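Local coordinates for short-chain-enoyl-CoA hydratase (PDB 5Z7R), which catalyses the reversible hydration of crotonyl-CoA, and also acts on hexenoyl-CoA but not on longer analogues, in butanoate metabolism, at residues A124-G136 with L161-A173. Sequence-based numbering, arbitrary orientation.
Sequences ASSNARFGQPEVG and LIFTAQNIKADEA
Phe130 and Ile168 form an antiparallel hydrogen-bonded pair, and two bonds join their backbones. Phe130 N gives to Ile168 O at 2.9 Å with an N-H...O angle of 164°; Ile168 N returns the bond to Phe130 O. Both side chains leave on one face of the sheet. Ile168 CG1 sits between its backbone N and carbonyl carbon (chi1 48°), which brings it 4.1 Å from Phe130 CB. Beyond it the methyl of Ala173, one turn into helix 170-175, is a small bump set obliquely against the ring, its CB 3.6 Å from Phe130 CD1. On the other face Arg129 and Lys169 run side by side, and Lys169 CG lies over one face of the guanidinium, offset toward its rim. The pairing adds strand 168-169 as an edge strand, within this chain, of the small sheet 63-64, 107-109, 129-131, 168-169 in the crotonase fold, and strand 129-131 runs on to Glu134, the probable proton acceptor. Near the start of helix 170-175, Ala170 CB fills the hollow of the type I turn Ser125-Ala128, 3.7 Å from Ser125 O. At the opposite end, Ala165 leaves helix 155-164 with positive phi (70°), and its methyl rests against Gln132 O and against Val135, with Ala165 CB 3.9 Å from Val135 CG1. A water bridges the neighbouring groove: it donates to Gln132 O and Ile162 O and accepts from Val135 N. Gln132 lies alongside Ile162, its CG 4.0 Å from Ile162 CG1, while its side chain also touches helix 111-117, which holds Glu114, the probable nucleophile.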
# COMPACT_ATOMS: atom_id res chain seq x y z
N ALA A 124 20.70 17.84 -17.14
CA ALA A 124 21.96 18.24 -16.54
C ALA A 124 22.92 18.73 -17.60
O ALA A 124 22.73 18.41 -18.78
CB ALA A 124 22.57 17.09 -15.79
N SER A 125 23.94 19.48 -17.16
CA SER A 125 25.06 19.87 -18.02
C SER A 125 26.26 18.97 -17.75
O SER A 125 26.44 18.47 -16.64
CB SER A 125 25.42 21.37 -17.92
OG SER A 125 25.80 21.76 -16.61
N SER A 126 27.07 18.74 -18.78
CA SER A 126 28.04 17.64 -18.73
C SER A 126 29.00 17.77 -17.56
O SER A 126 29.65 16.81 -17.18
CB SER A 126 28.80 17.50 -20.08
OG SER A 126 29.60 18.65 -20.36
N ASN A 127 29.10 18.98 -17.00
CA ASN A 127 29.88 19.24 -15.78
C ASN A 127 29.20 18.82 -14.48
O ASN A 127 29.88 18.65 -13.48
CB ASN A 127 30.29 20.72 -15.70
CG ASN A 127 29.12 21.66 -15.45
OD1 ASN A 127 29.16 22.49 -14.53
ND2 ASN A 127 28.07 21.56 -16.27
N ALA A 128 27.88 18.64 -14.48
CA ALA A 128 27.18 18.33 -13.22
C ALA A 128 27.74 17.10 -12.54
O ALA A 128 28.33 16.24 -13.18
CB ALA A 128 25.68 18.20 -13.44
N ARG A 129 27.62 17.08 -11.22
CA ARG A 129 27.88 15.89 -10.39
C ARG A 129 26.72 15.65 -9.42
O ARG A 129 26.07 16.59 -8.97
CB ARG A 129 29.16 16.07 -9.59
CG ARG A 129 30.37 16.36 -10.44
CD ARG A 129 31.62 16.05 -9.66
NE ARG A 129 32.75 15.77 -10.55
CZ ARG A 129 33.61 14.76 -10.37
NH1 ARG A 129 34.60 14.61 -11.22
NH2 ARG A 129 33.46 13.90 -9.36
N PHE A 130 26.46 14.39 -9.09
CA PHE A 130 25.36 14.04 -8.18
C PHE A 130 25.90 13.19 -7.08
O PHE A 130 26.87 12.48 -7.27
CB PHE A 130 24.22 13.29 -8.89
CG PHE A 130 23.53 14.09 -9.93
CD1 PHE A 130 24.11 14.27 -11.18
CD2 PHE A 130 22.32 14.68 -9.68
CE1 PHE A 130 23.46 15.01 -12.14
CE2 PHE A 130 21.68 15.43 -10.64
CZ PHE A 130 22.24 15.59 -11.87
N GLY A 131 25.27 13.28 -5.92
CA GLY A 131 25.73 12.56 -4.74
C GLY A 131 24.97 12.85 -3.48
O GLY A 131 24.14 13.77 -3.44
N GLN A 132 25.26 12.04 -2.47
CA GLN A 132 24.62 12.11 -1.15
C GLN A 132 25.71 11.93 -0.11
O GLN A 132 25.97 10.83 0.33
CB GLN A 132 23.59 10.98 -0.95
CG GLN A 132 22.31 11.09 -1.77
CD GLN A 132 21.47 12.32 -1.48
OE1 GLN A 132 21.59 12.97 -0.44
NE2 GLN A 132 20.60 12.65 -2.42
N PRO A 133 26.34 13.03 0.32
CA PRO A 133 27.49 12.89 1.22
C PRO A 133 27.12 12.49 2.66
O PRO A 133 28.01 12.15 3.47
CB PRO A 133 28.12 14.29 1.22
CG PRO A 133 27.40 15.09 0.21
CD PRO A 133 26.07 14.44 0.01
N GLU A 134 25.81 12.50 2.94
CA GLU A 134 25.32 12.60 4.33
C GLU A 134 25.98 11.64 5.30
O GLU A 134 26.43 12.05 6.36
CB GLU A 134 23.81 12.48 4.36
CG GLU A 134 23.13 13.74 3.81
CD GLU A 134 22.90 13.77 2.31
OE1 GLU A 134 22.06 14.59 1.85
OE2 GLU A 134 23.56 12.99 1.59
N VAL A 135 26.11 10.38 4.94
CA VAL A 135 26.65 9.38 5.86
C VAL A 135 28.13 9.62 6.25
O VAL A 135 28.62 9.13 7.29
CB VAL A 135 26.41 7.94 5.30
CG1 VAL A 135 27.29 7.62 4.09
CG2 VAL A 135 26.70 6.94 6.39
N GLY A 136 28.87 10.36 5.42
CA GLY A 136 30.20 10.83 5.84
C GLY A 136 30.16 11.80 7.03
O GLY A 136 31.14 11.92 7.76
N LEU A 161 25.15 4.62 -3.74
CA LEU A 161 25.42 6.04 -3.62
C LEU A 161 25.33 6.54 -2.18
O LEU A 161 26.18 7.30 -1.74
CB LEU A 161 24.45 6.83 -4.53
CG LEU A 161 24.98 7.37 -5.87
CD1 LEU A 161 26.07 6.54 -6.53
CD2 LEU A 161 23.80 7.56 -6.81
N ILE A 162 24.33 6.10 -1.44
CA ILE A 162 24.13 6.55 -0.05
C ILE A 162 25.05 5.89 0.96
O ILE A 162 25.55 6.56 1.85
CB ILE A 162 22.67 6.42 0.39
CG1 ILE A 162 21.79 7.42 -0.37
CG2 ILE A 162 22.51 6.77 1.86
CD1 ILE A 162 20.28 7.11 -0.34
N PHE A 163 25.30 4.59 0.83
CA PHE A 163 26.24 3.94 1.74
C PHE A 163 27.67 4.37 1.51
O PHE A 163 28.41 4.51 2.48
CB PHE A 163 26.20 2.41 1.70
CG PHE A 163 24.84 1.80 1.92
CD1 PHE A 163 23.81 2.50 2.52
CD2 PHE A 163 24.61 0.48 1.54
CE1 PHE A 163 22.56 1.91 2.68
CE2 PHE A 163 23.36 -0.10 1.72
CZ PHE A 163 22.34 0.61 2.28
N THR A 164 28.10 4.54 0.25
CA THR A 164 29.48 5.00 -0.04
C THR A 164 29.65 6.50 0.11
O THR A 164 30.73 6.95 0.50
CB THR A 164 29.97 4.68 -1.48
OG1 THR A 164 29.17 5.41 -2.45
CG2 THR A 164 29.95 3.18 -1.76
N ALA A 165 28.61 7.26 -0.24
CA ALA A 165 28.65 8.75 -0.25
C ALA A 165 29.52 9.36 -1.35
O ALA A 165 29.85 10.53 -1.28
CB ALA A 165 29.09 9.27 1.10
N GLN A 166 29.89 8.58 -2.36
CA GLN A 166 30.77 9.04 -3.42
C GLN A 166 29.91 9.61 -4.50
O GLN A 166 28.77 9.22 -4.62
CB GLN A 166 31.60 7.91 -3.98
CG GLN A 166 32.51 7.25 -2.96
CD GLN A 166 33.29 6.06 -3.53
OE1 GLN A 166 34.49 6.17 -3.79
NE2 GLN A 166 32.62 4.92 -3.70
N ASN A 167 30.48 10.53 -5.29
CA ASN A 167 29.72 11.25 -6.30
C ASN A 167 29.80 10.57 -7.64
O ASN A 167 30.61 9.69 -7.82
CB ASN A 167 30.20 12.70 -6.45
CG ASN A 167 30.10 13.48 -5.16
OD1 ASN A 167 29.01 13.63 -4.59
ND2 ASN A 167 31.23 13.96 -4.68
N ILE A 168 28.95 10.99 -8.56
CA ILE A 168 28.97 10.46 -9.89
C ILE A 168 28.86 11.62 -10.86
O ILE A 168 28.31 12.67 -10.50
CB ILE A 168 27.83 9.44 -10.14
CG1 ILE A 168 26.48 9.97 -9.67
CG2 ILE A 168 28.15 8.15 -9.42
CD1 ILE A 168 25.28 9.46 -10.46
N LYS A 169 29.38 11.43 -12.07
CA LYS A 169 29.32 12.46 -13.09
C LYS A 169 28.04 12.37 -13.85
O LYS A 169 27.31 11.37 -13.81
CB LYS A 169 30.47 12.32 -14.09
CG LYS A 169 31.89 12.47 -13.54
CD LYS A 169 32.84 12.78 -14.69
CE LYS A 169 34.29 12.96 -14.25
NZ LYS A 169 35.07 11.68 -14.25
N ALA A 170 27.77 13.42 -14.60
CA ALA A 170 26.52 13.54 -15.31
C ALA A 170 26.24 12.38 -16.25
O ALA A 170 25.06 12.09 -16.54
CB ALA A 170 26.48 14.85 -16.08
N ASP A 171 27.31 11.73 -16.72
CA ASP A 171 27.18 10.60 -17.66
C ASP A 171 26.68 9.33 -16.96
O ASP A 171 25.81 8.65 -17.48
CB ASP A 171 28.47 10.34 -18.50
CG ASP A 171 29.71 10.14 -17.66
OD1 ASP A 171 29.65 10.28 -16.44
OD2 ASP A 171 30.78 9.84 -18.22
N GLU A 172 27.22 9.04 -15.77
CA GLU A 172 26.67 8.00 -14.90
C GLU A 172 25.24 8.34 -14.55
O GLU A 172 24.37 7.46 -14.49
CB GLU A 172 27.45 7.88 -13.57
CG GLU A 172 28.26 6.60 -13.36
CD GLU A 172 27.46 5.29 -13.42
OE1 GLU A 172 27.62 4.43 -12.53
OE2 GLU A 172 26.69 5.10 -14.38
N ALA A 173 25.00 9.62 -14.29
CA ALA A 173 23.68 10.02 -13.87
C ALA A 173 22.64 9.74 -14.95
O ALA A 173 21.54 9.32 -14.63
CB ALA A 173 23.65 11.48 -13.45
O HOH W 1 25.14 9.18 2.30